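PDB 6LKK: ABC transporter, solute-binding protein from Staphylococcus aureus, which binds glucose 6-phosphate between its two lobes as the extracellular sensor of a two-component signalling system, on a solute-binding-protein fold. Local coordinates for residues 19-22 with 23-27; 192-195 with 196-200; 231-234 with 235-238; 252-256 with 257-261. One frame throughout, in Å; residues are numbered along the deposited sequence.

Interaction 1: 19-22 with 23-27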
loop_
_atom_site.group_PDB
_atom_site.type_symbol
_atom_site.label_atom_id
_atom_site.label_comp_id
_atom_site.label_asym_id
_atom_site.label_seq_id
_atom_site.Cartn_x
_atom_site.Cartn_y
_atom_site.Cartn_z
ATOM N N ASN A 19 12.496 6.171 -14.044
ATOM C CA ASN A 19 13.314 6.975 -14.945
ATOM C C ASN A 19 14.744 6.457 -14.993
ATOM O O ASN A 19 15.368 6.441 -16.061
ATOM C CB ASN A 19 13.301 8.443 -14.515
ATOM C CG ASN A 19 11.999 9.134 -14.843
ATOM O OD1 ASN A 19 11.175 8.612 -15.592
ATOM N ND2 ASN A 19 11.812 10.328 -14.292
ATOM N N GLU A 20 15.288 6.034 -13.850
ATOM C CA GLU A 20 16.635 5.478 -13.858
ATOM C C GLU A 20 16.681 4.161 -14.617
ATOM O O GLU A 20 17.711 3.830 -15.217
ATOM C CB GLU A 20 17.149 5.291 -12.430
ATOM C CG GLU A 20 18.562 4.719 -12.358
ATOM C CD GLU A 20 19.549 5.482 -13.222
ATOM O OE1 GLU A 20 19.600 6.726 -13.111
ATOM O OE2 GLU A 20 20.265 4.839 -14.018
ATOM N N PHE A 21 15.584 3.399 -14.607
ATOM C CA PHE A 21 15.521 2.201 -15.439
ATOM C C PHE A 21 15.519 2.568 -16.917
ATOM O O PHE A 21 16.201 1.925 -17.722
ATOM C CB PHE A 21 14.285 1.372 -15.088
ATOM C CG PHE A 21 14.188 0.081 -15.854
ATOM C CD1 PHE A 21 14.799 -1.066 -15.381
ATOM C CD2 PHE A 21 13.495 0.019 -17.051
ATOM C CE1 PHE A 21 14.713 -2.255 -16.086
ATOM C CE2 PHE A 21 13.404 -1.165 -17.757
ATOM C CZ PHE A 21 14.016 -2.302 -17.274
ATOM N N GLU A 22 14.751 3.595 -17.292
ATOM C CA GLU A 22 14.825 4.124 -18.650
ATOM C C GLU A 22 16.258 4.493 -19.006
ATOM O O GLU A 22 16.751 4.173 -20.093
ATOM C CB GLU A 22 13.920 5.352 -18.791
ATOM C CG GLU A 22 12.441 5.122 -18.514
ATOM C CD GLU A 22 11.590 6.314 -18.898
ATOM O OE1 GLU A 22 12.155 7.418 -19.040
ATOM O OE2 GLU A 22 10.364 6.149 -19.061
ATOM N N LYS A 23 16.943 5.176 -18.086
ATOM C CA LYS A 23 18.291 5.667 -18.350
ATOM C C LYS A 23 19.296 4.528 -18.465
ATOM O O LYS A 23 20.269 4.635 -19.220
ATOM C CB LYS A 23 18.692 6.639 -17.239
ATOM C CG LYS A 23 20.117 7.161 -17.293
ATOM C CD LYS A 23 20.352 8.148 -16.156
ATOM C CE LYS A 23 21.829 8.359 -15.873
ATOM N NZ LYS A 23 22.555 8.946 -17.031
ATOM N N GLN A 24 19.082 3.436 -17.733
ATOM C CA GLN A 24 20.011 2.312 -17.751
ATOM C C GLN A 24 19.717 1.334 -18.882
ATOM O O GLN A 24 20.648 0.840 -19.527
ATOM C CB GLN A 24 19.966 1.580 -16.405
ATOM C CG GLN A 24 20.740 0.265 -16.372
ATOM C CD GLN A 24 20.660 -0.420 -15.022
ATOM O OE1 GLN A 24 21.053 0.144 -14.001
ATOM N NE2 GLN A 24 20.140 -1.643 -15.012
ATOM N N GLU A 25 18.441 1.047 -19.140
ATOM C CA GLU A 25 18.055 0.014 -20.092
ATOM C C GLU A 25 17.482 0.573 -21.386
ATOM O O GLU A 25 17.188 -0.204 -22.301
ATOM C CB GLU A 25 17.041 -0.937 -19.447
ATOM C CG GLU A 25 17.566 -1.639 -18.202
ATOM C CD GLU A 25 18.764 -2.528 -18.487
ATOM O OE1 GLU A 25 18.985 -2.870 -19.667
ATOM O OE2 GLU A 25 19.484 -2.884 -17.530
ATOM N N HIS A 26 17.310 1.889 -21.489
ATOM C CA HIS A 26 16.898 2.524 -22.739
ATOM C C HIS A 26 15.521 2.030 -23.181
ATOM O O HIS A 26 15.279 1.762 -24.360
ATOM C CB HIS A 26 17.945 2.295 -23.829
ATOM C CG HIS A 26 19.338 2.635 -23.398
ATOM N ND1 HIS A 26 19.602 3.400 -22.282
ATOM C CD2 HIS A 26 20.542 2.310 -23.924
ATOM C CE1 HIS A 26 20.909 3.534 -22.142
ATOM N NE2 HIS A 26 21.502 2.883 -23.127
ATOM N N VAL A 27 14.614 1.904 -22.217
ATOM C CA VAL A 27 13.219 1.562 -22.461
ATOM C C VAL A 27 12.363 2.685 -21.898
ATOM O O VAL A 27 12.665 3.224 -20.828
ATOM C CB VAL A 27 12.839 0.214 -21.810
ATOM C CG1 VAL A 27 11.365 -0.099 -22.027
ATOM C CG2 VAL A 27 13.713 -0.910 -22.353
#
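N19 and K23 form the first link of this helix end: N19 O accepts the backbone N of K23 at 2.9 Å. One residue on, E20 O takes the N of Q24. The E20 side chain leaves the helix with CG anti to the backbone N (chi1 -180°) and then bends, which lays its carboxylate over the aliphatic part of K23. The approach is to carbon, E20 OE1 lying 3.4 Å from K23 CD; the charged ends, K23 NZ and E20 OE1, stay 5.4 Å apart, so any attraction is probably weak. F21 gives its carbonyl O to the N of E25 at 2.8 Å, and its ring receives E25 CG over one face in a CH-pi contact, 3.9 Å from CG to the ring centroid. Beyond CG the chain bends away from the ring, and OE2 accepts a nearly straight bond from Q24 NE2. E22 closes the helix: its O receives the N of H26, a residue with positive phi that turns the chain out of the helix, at 2.7 Å. E22 CG lies 3.0 Å from V27 O, a buried oxygen with no hydrogen-bond partner, while the carboxylate runs on to K28, R15 and the backbone N of I29. This is the C-terminal end of the helix in the beta-alpha-beta unit of strand 2-7, helix 11-25 and strand 28-33; F21 faces helix 230-237, its ring edge-to-face with Y236.

Interaction 2: 192-195 with 196-200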
loop_
_atom_site.group_PDB
_atom_site.type_symbol
_atom_site.label_atom_id
_atom_site.label_comp_id
_atom_site.label_asym_id
_atom_site.label_seq_id
_atom_site.Cartn_x
_atom_site.Cartn_y
_atom_site.Cartn_z
ATOM N N ALA A 192 1.740 9.420 3.972
ATOM C CA ALA A 192 1.863 10.319 5.110
ATOM C C ALA A 192 3.215 11.021 5.109
ATOM O O ALA A 192 3.299 12.232 5.350
ATOM C CB ALA A 192 1.666 9.537 6.405
ATOM N N ARG A 193 4.287 10.277 4.831
ATOM C CA ARG A 193 5.620 10.870 4.831
ATOM C C ARG A 193 5.733 11.975 3.791
ATOM O O ARG A 193 6.339 13.020 4.052
ATOM C CB ARG A 193 6.670 9.791 4.572
ATOM C CG ARG A 193 8.099 10.314 4.521
ATOM C CD ARG A 193 9.083 9.198 4.228
ATOM N NE ARG A 193 10.456 9.686 4.139
ATOM C CZ ARG A 193 10.970 10.300 3.078
ATOM N NH1 ARG A 193 10.227 10.522 2.001
ATOM N NH2 ARG A 193 12.233 10.700 3.095
ATOM N N THR A 194 5.172 11.756 2.599
ATOM C CA THR A 194 5.262 12.747 1.532
ATOM C C THR A 194 4.740 14.101 1.992
ATOM O O THR A 194 5.374 15.137 1.764
ATOM C CB THR A 194 4.479 12.265 0.309
ATOM O OG1 THR A 194 5.095 11.082 -0.215
ATOM C CG2 THR A 194 4.438 13.335 -0.778
ATOM N N TRP A 195 3.579 14.108 2.647
ATOM C CA TRP A 195 2.966 15.367 3.039
ATOM C C TRP A 195 3.620 15.956 4.280
ATOM O O TRP A 195 3.746 17.183 4.380
ATOM C CB TRP A 195 1.465 15.163 3.241
ATOM C CG TRP A 195 0.762 14.969 1.937
ATOM C CD1 TRP A 195 0.693 13.821 1.203
ATOM C CD2 TRP A 195 0.050 15.964 1.192
ATOM N NE1 TRP A 195 -0.025 14.037 0.051
ATOM C CE2 TRP A 195 -0.433 15.345 0.023
ATOM C CE3 TRP A 195 -0.232 17.317 1.406
ATOM C CZ2 TRP A 195 -1.182 16.031 -0.931
ATOM C CZ3 TRP A 195 -0.977 17.996 0.457
ATOM C CH2 TRP A 195 -1.443 17.352 -0.696
ATOM N N LYS A 196 4.065 15.118 5.220
ATOM C CA LYS A 196 4.787 15.644 6.374
ATOM C C LYS A 196 6.088 16.307 5.945
ATOM O O LYS A 196 6.465 17.358 6.477
ATOM C CB LYS A 196 5.065 14.533 7.387
ATOM C CG LYS A 196 5.638 15.057 8.698
ATOM C CD LYS A 196 5.700 13.980 9.765
ATOM C CE LYS A 196 6.286 14.520 11.064
ATOM N NZ LYS A 196 5.380 15.489 11.739
ATOM N N ASN A 197 6.787 15.716 4.975
ATOM C CA ASN A 197 8.050 16.274 4.510
ATOM C C ASN A 197 7.869 17.500 3.626
ATOM O O ASN A 197 8.850 18.209 3.377
ATOM C CB ASN A 197 8.852 15.207 3.766
ATOM C CG ASN A 197 9.509 14.213 4.708
ATOM O OD1 ASN A 197 9.190 14.162 5.896
ATOM N ND2 ASN A 197 10.434 13.419 4.181
ATOM N N LYS A 198 6.653 17.767 3.149
ATOM C CA LYS A 198 6.337 19.043 2.519
ATOM C C LYS A 198 5.967 20.115 3.538
ATOM O O LYS A 198 5.563 21.214 3.144
ATOM C CB LYS A 198 5.198 18.872 1.508
ATOM C CG LYS A 198 5.589 18.113 0.241
ATOM C CD LYS A 198 4.468 18.120 -0.800
ATOM C CE LYS A 198 3.247 17.332 -0.339
ATOM N NZ LYS A 198 2.150 17.325 -1.350
ATOM N N GLY A 199 6.094 19.822 4.830
ATOM C CA GLY A 199 5.867 20.808 5.864
ATOM C C GLY A 199 4.449 20.898 6.377
ATOM O O GLY A 199 4.165 21.779 7.200
ATOM N N TYR A 200 3.555 20.020 5.938
ATOM C CA TYR A 200 2.180 20.092 6.393
ATOM C C TYR A 200 2.081 19.598 7.836
ATOM O O TYR A 200 2.895 18.780 8.277
ATOM C CB TYR A 200 1.272 19.274 5.485
ATOM C CG TYR A 200 1.092 19.906 4.127
ATOM C CD1 TYR A 200 2.041 19.730 3.130
ATOM C CD2 TYR A 200 -0.017 20.696 3.849
ATOM C CE1 TYR A 200 1.887 20.314 1.890
ATOM C CE2 TYR A 200 -0.178 21.283 2.608
ATOM C CZ TYR A 200 0.777 21.088 1.634
ATOM O OH TYR A 200 0.628 21.668 0.394
#
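The indole of W195 carries K198 on one face: NZ stands 3.3 Å from the centroid of the six-membered ring, 3° off the normal, a cation-pi contact, with CE on the same face. Y200 meets the same six-membered ring in a T-shaped pair, the CE3 and CZ3 edge of W195 directed at the face of Y200, with centroids 4.9 Å apart and planes at 62°. The third flat group, the guanidinium of R193, has the amide nitrogen N197 ND2 over its centre, 3.4 Å from R193 CZ. Both groups are donors, and the steeply turned amide packs over the guanidinium without a hydrogen bond; R193 is held through its salt bridge to D251. K198 reaches the indole by a bend at chi3 (-67°) that brings its tip back over the ring. Beneath these side chains the helix ends in a Schellman motif: Y200 N bonds to W195 O at 3.2 Å and G199 N to K196 O at 3.0 Å, with G199 at positive phi as the C-prime residue. That turn brings Y200 back beside W195. The contact lies at the surface end of helix 189-197, where W195 and Y200 pack on helix 170-178, while A192 rests on strand 92-105.

Interaction 3: 231-234 with 235-238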
loop_
_atom_site.group_PDB
_atom_site.type_symbol
_atom_site.label_atom_id
_atom_site.label_comp_id
_atom_site.label_asym_id
_atom_site.label_seq_id
_atom_site.Cartn_x
_atom_site.Cartn_y
_atom_site.Cartn_z
ATOM N N LYS A 231 10.910 -8.703 -17.390
ATOM C CA LYS A 231 11.555 -9.472 -16.331
ATOM C C LYS A 231 12.799 -8.763 -15.815
ATOM O O LYS A 231 13.108 -8.846 -14.621
ATOM C CB LYS A 231 11.888 -10.880 -16.822
ATOM C CG LYS A 231 10.674 -11.785 -16.831
ATOM C CD LYS A 231 10.970 -13.174 -17.357
ATOM C CE LYS A 231 9.695 -14.005 -17.377
ATOM N NZ LYS A 231 9.894 -15.371 -17.936
ATOM N N LYS A 232 13.513 -8.043 -16.687
ATOM C CA LYS A 232 14.613 -7.212 -16.212
ATOM C C LYS A 232 14.100 -6.113 -15.291
ATOM O O LYS A 232 14.760 -5.762 -14.306
ATOM C CB LYS A 232 15.374 -6.614 -17.397
ATOM C CG LYS A 232 16.442 -5.582 -17.032
ATOM C CD LYS A 232 17.552 -6.158 -16.167
ATOM C CE LYS A 232 17.883 -5.233 -15.006
ATOM N NZ LYS A 232 18.948 -5.785 -14.125
ATOM N N LEU A 233 12.917 -5.567 -15.583
ATOM C CA LEU A 233 12.354 -4.528 -14.724
ATOM C C LEU A 233 12.030 -5.083 -13.341
ATOM O O LEU A 233 12.339 -4.458 -12.320
ATOM C CB LEU A 233 11.107 -3.918 -15.370
ATOM C CG LEU A 233 10.379 -2.859 -14.530
ATOM C CD1 LEU A 233 11.292 -1.683 -14.208
ATOM C CD2 LEU A 233 9.125 -2.374 -15.239
ATOM N N VAL A 234 11.394 -6.255 -13.284
ATOM C CA VAL A 234 11.091 -6.856 -11.987
ATOM C C VAL A 234 12.380 -7.133 -11.223
ATOM O O VAL A 234 12.481 -6.851 -10.022
ATOM C CB VAL A 234 10.248 -8.133 -12.168
ATOM C CG1 VAL A 234 9.986 -8.795 -10.822
ATOM C CG2 VAL A 234 8.927 -7.810 -12.850
ATOM N N GLN A 235 13.384 -7.685 -11.906
ATOM C CA GLN A 235 14.693 -7.886 -11.289
ATOM C C GLN A 235 15.251 -6.573 -10.752
ATOM O O GLN A 235 15.721 -6.498 -9.611
ATOM C CB GLN A 235 15.646 -8.498 -12.317
ATOM C CG GLN A 235 17.049 -8.778 -11.810
ATOM C CD GLN A 235 17.980 -9.202 -12.926
ATOM O OE1 GLN A 235 18.201 -8.455 -13.880
ATOM N NE2 GLN A 235 18.515 -10.413 -12.825
ATOM N N TYR A 236 15.209 -5.527 -11.576
ATOM C CA TYR A 236 15.698 -4.213 -11.173
ATOM C C TYR A 236 14.994 -3.727 -9.910
ATOM O O TYR A 236 15.642 -3.321 -8.937
ATOM C CB TYR A 236 15.494 -3.242 -12.337
ATOM C CG TYR A 236 15.848 -1.799 -12.083
ATOM C CD1 TYR A 236 17.137 -1.330 -12.297
ATOM C CD2 TYR A 236 14.881 -0.892 -11.678
ATOM C CE1 TYR A 236 17.456 -0.001 -12.086
ATOM C CE2 TYR A 236 15.190 0.436 -11.464
ATOM C CZ TYR A 236 16.476 0.874 -11.671
ATOM O OH TYR A 236 16.784 2.197 -11.458
ATOM N N LEU A 237 13.662 -3.778 -9.901
ATOM C CA LEU A 237 12.899 -3.234 -8.783
ATOM C C LEU A 237 13.135 -4.010 -7.493
ATOM O O LEU A 237 12.997 -3.445 -6.401
ATOM C CB LEU A 237 11.410 -3.224 -9.128
ATOM C CG LEU A 237 10.995 -2.235 -10.219
ATOM C CD1 LEU A 237 9.564 -2.494 -10.652
ATOM C CD2 LEU A 237 11.149 -0.804 -9.742
ATOM N N THR A 238 13.486 -5.292 -7.591
ATOM C CA THR A 238 13.717 -6.126 -6.419
ATOM C C THR A 238 15.197 -6.312 -6.117
ATOM O O THR A 238 15.542 -7.105 -5.234
ATOM C CB THR A 238 13.047 -7.490 -6.600
ATOM O OG1 THR A 238 13.573 -8.140 -7.765
ATOM C CG2 THR A 238 11.544 -7.326 -6.754
#
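T238 grips V234 twice at the end of this helix. V234 O accepts two bonds from the same residue, T238 OG1 at 2.8 Å and T238 N at 3.1 Å, which reach it from opposite faces of the carbonyl plane. The hydroxyl gets there because OG1 sits between the backbone N and the carbonyl carbon (chi1 59°), folded back toward the preceding turn. On the outer side of the helix K232 NZ donates to Q235 OE1 at 2.8 Å, tilted from the amide carbonyl plane. K232 bends at chi2 and chi3 to lay its chain across the glutamine, and its CE also comes within 4.1 Å of Y236 CB. On the inner side the leucines pack one turn apart, L233 CG lying 4.0 Å from L237 CD1. Behind these contacts runs the regular helical bonding of Q235 N to K231 O, Y236 N to K232 O and L237 N to L233 O. Further out, L233 rests on strand 2-7, and V234 and L237 on strand 213-221; Y236 is anchored by its OH to R245. The chemistry divides the helix end by side. The lysine-glutamine bond uses a neutral acceptor, so this bond alone would probably leave the ammonium charge unbalanced, though the carboxylate of E25 lies close by. At the buried end, a carbonyl of the last turn gains a side-chain hydroxyl besides its backbone donor, so T238 is tied to the helix by two bonds at the point where the chain leaves helical geometry.

Interaction 4: 252-256 with 257-261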
loop_
_atom_site.group_PDB
_atom_site.type_symbol
_atom_site.label_atom_id
_atom_site.label_comp_id
_atom_site.label_asym_id
_atom_site.label_seq_id
_atom_site.Cartn_x
_atom_site.Cartn_y
_atom_site.Cartn_z
ATOM N N ALA A 252 11.749 3.979 2.720
ATOM C CA ALA A 252 11.027 2.765 2.386
ATOM C C ALA A 252 11.520 1.627 3.268
ATOM O O ALA A 252 12.602 1.686 3.855
ATOM C CB ALA A 252 11.215 2.407 0.913
ATOM N N LYS A 253 10.704 0.584 3.365
ATOM C CA LYS A 253 11.067 -0.625 4.092
ATOM C C LYS A 253 11.304 -1.726 3.065
ATOM O O LYS A 253 10.357 -2.234 2.454
ATOM C CB LYS A 253 9.988 -0.994 5.104
ATOM C CG LYS A 253 9.952 -0.032 6.288
ATOM C CD LYS A 253 8.829 -0.351 7.256
ATOM C CE LYS A 253 8.982 0.426 8.559
ATOM N NZ LYS A 253 8.939 1.901 8.361
ATOM N N SER A 254 12.570 -2.078 2.874
ATOM C CA SER A 254 12.952 -3.025 1.840
ATOM C C SER A 254 12.450 -4.428 2.156
ATOM O O SER A 254 12.331 -4.829 3.318
ATOM C CB SER A 254 14.472 -3.048 1.683
ATOM O OG SER A 254 14.882 -4.065 0.779
ATOM N N ILE A 255 12.169 -5.183 1.092
ATOM C CA ILE A 255 11.835 -6.598 1.225
ATOM C C ILE A 255 13.066 -7.474 1.392
ATOM O O ILE A 255 12.926 -8.661 1.704
ATOM C CB ILE A 255 11.020 -7.040 -0.007
ATOM C CG1 ILE A 255 10.403 -8.431 0.186
ATOM C CG2 ILE A 255 11.883 -7.013 -1.269
ATOM C CD1 ILE A 255 9.400 -8.518 1.319
ATOM N N ARG A 256 14.265 -6.923 1.215
ATOM C CA ARG A 256 15.487 -7.714 1.172
ATOM C C ARG A 256 16.201 -7.728 2.520
ATOM O O ARG A 256 16.156 -6.760 3.284
ATOM C CB ARG A 256 16.438 -7.174 0.103
ATOM C CG ARG A 256 15.924 -7.308 -1.320
ATOM C CD ARG A 256 16.942 -6.757 -2.310
ATOM N NE ARG A 256 18.191 -7.518 -2.313
ATOM C CZ ARG A 256 18.558 -8.400 -3.242
ATOM N NH1 ARG A 256 17.783 -8.663 -4.287
ATOM N NH2 ARG A 256 19.718 -9.023 -3.125
ATOM N N LYS A 257 16.886 -8.845 2.788
ATOM C CA LYS A 257 17.698 -8.974 3.995
ATOM C C LYS A 257 18.950 -8.110 3.939
ATOM O O LYS A 257 19.432 -7.654 4.982
ATOM C CB LYS A 257 18.113 -10.432 4.199
ATOM C CG LYS A 257 16.983 -11.421 4.414
ATOM C CD LYS A 257 17.475 -12.837 4.137
ATOM C CE LYS A 257 16.988 -13.835 5.170
ATOM N NZ LYS A 257 17.459 -15.212 4.843
ATOM N N ASP A 258 19.503 -7.891 2.744
ATOM C CA ASP A 258 20.799 -7.244 2.583
ATOM C C ASP A 258 20.672 -5.755 2.280
ATOM O O ASP A 258 21.537 -5.179 1.611
ATOM C CB ASP A 258 21.611 -7.940 1.488
ATOM C CG ASP A 258 20.886 -7.989 0.156
ATOM O OD1 ASP A 258 19.747 -7.487 0.073
ATOM O OD2 ASP A 258 21.454 -8.539 -0.812
ATOM N N VAL A 259 19.614 -5.120 2.775
ATOM C CA VAL A 259 19.367 -3.702 2.553
ATOM C C VAL A 259 19.144 -3.031 3.900
ATOM O O VAL A 259 18.515 -3.606 4.797
ATOM C CB VAL A 259 18.162 -3.478 1.616
ATOM C CG1 VAL A 259 17.766 -2.005 1.568
ATOM C CG2 VAL A 259 18.490 -3.985 0.222
ATOM N N SER A 260 19.651 -1.807 4.032
ATOM C CA SER A 260 19.554 -1.071 5.283
ATOM C C SER A 260 18.105 -0.921 5.728
ATOM O O SER A 260 17.171 -0.942 4.920
ATOM C CB SER A 260 20.169 0.322 5.133
ATOM O OG SER A 260 21.538 0.247 4.794
ATOM N N GLU A 261 17.936 -0.767 7.038
ATOM C CA GLU A 261 16.707 -0.264 7.630
ATOM C C GLU A 261 16.909 1.209 7.960
ATOM O O GLU A 261 17.909 1.577 8.585
ATOM C CB GLU A 261 16.340 -1.047 8.891
ATOM C CG GLU A 261 16.058 -2.518 8.648
ATOM C CD GLU A 261 15.909 -3.306 9.937
ATOM O OE1 GLU A 261 15.912 -2.688 11.024
ATOM O OE2 GLU A 261 15.793 -4.547 9.865
HETATM O O HOH W 1 14.464 -1.414 4.932
HETATM O O HOH W 2 16.228 -5.156 5.373
#
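R256 reaches D258, two residues on, around a tight bend, and each step of its side chain meets something. CB lies 3.3 Å from D258 OD1 and 3.8 Å from V259 CG2, so both the aspartate and the valine press on the same side of the arginine's root. CD continues past the same valine methyl. The bend at chi3 (64°) then turns the guanidinium to present an edge to the carboxylate. There NE donates to D258 OD1 at 2.8 Å and NH2 to D258 OD2 at 2.9 Å, a side-on, two-nitrogen salt bridge in which both oxygens use their syn lone pairs. The planes are only 17° apart and the NH2 bond is almost straight, at 178°; two bonds to two oxygens fix the rotation of both groups. The remaining nitrogen, NH1, donates to T238 O, so the guanidinium spans from this loop to the end of helix 230-237. S254 prepares the bend: its OG accepts R256 N at 3.0 Å, forming an ST turn, and also bonds to Q243. V259 folds back against this serine, its CG1 a snug 3.5 Å from S254 CB. Two waters bridge the facing backbones, one from S254 N to S260 O, the other from R256 O to V259 O. The loop leaves short strand 253-254, which pairs antiparallel with strand 92-105, and it lies against helix 240-250, where S254 touches V247, D258 touches R240 and V259 touches Q244.

Overall arrangement
From the N terminus the four contacts follow in series, each confined to one continuous stretch, so none nests in or crosses another. Interaction 1 ends helix 11-25 before strand 28-33, interaction 2 ends helix 189-197, interaction 3 ends helix 230-237, and interaction 4 closes the turn after strand 253-254. Interactions 1 and 3, far apart in sequence, touch in space: the helix ends pack through F21 against Y236 and L233, with centres about 12 Å apart. Interaction 3 in turn touches interaction 4 where T238 O meets R256 NH1. Interaction 2 stands apart, its centre 28 Å from that of interaction 1, though its nearest atoms come within about 6 Å of interaction 4.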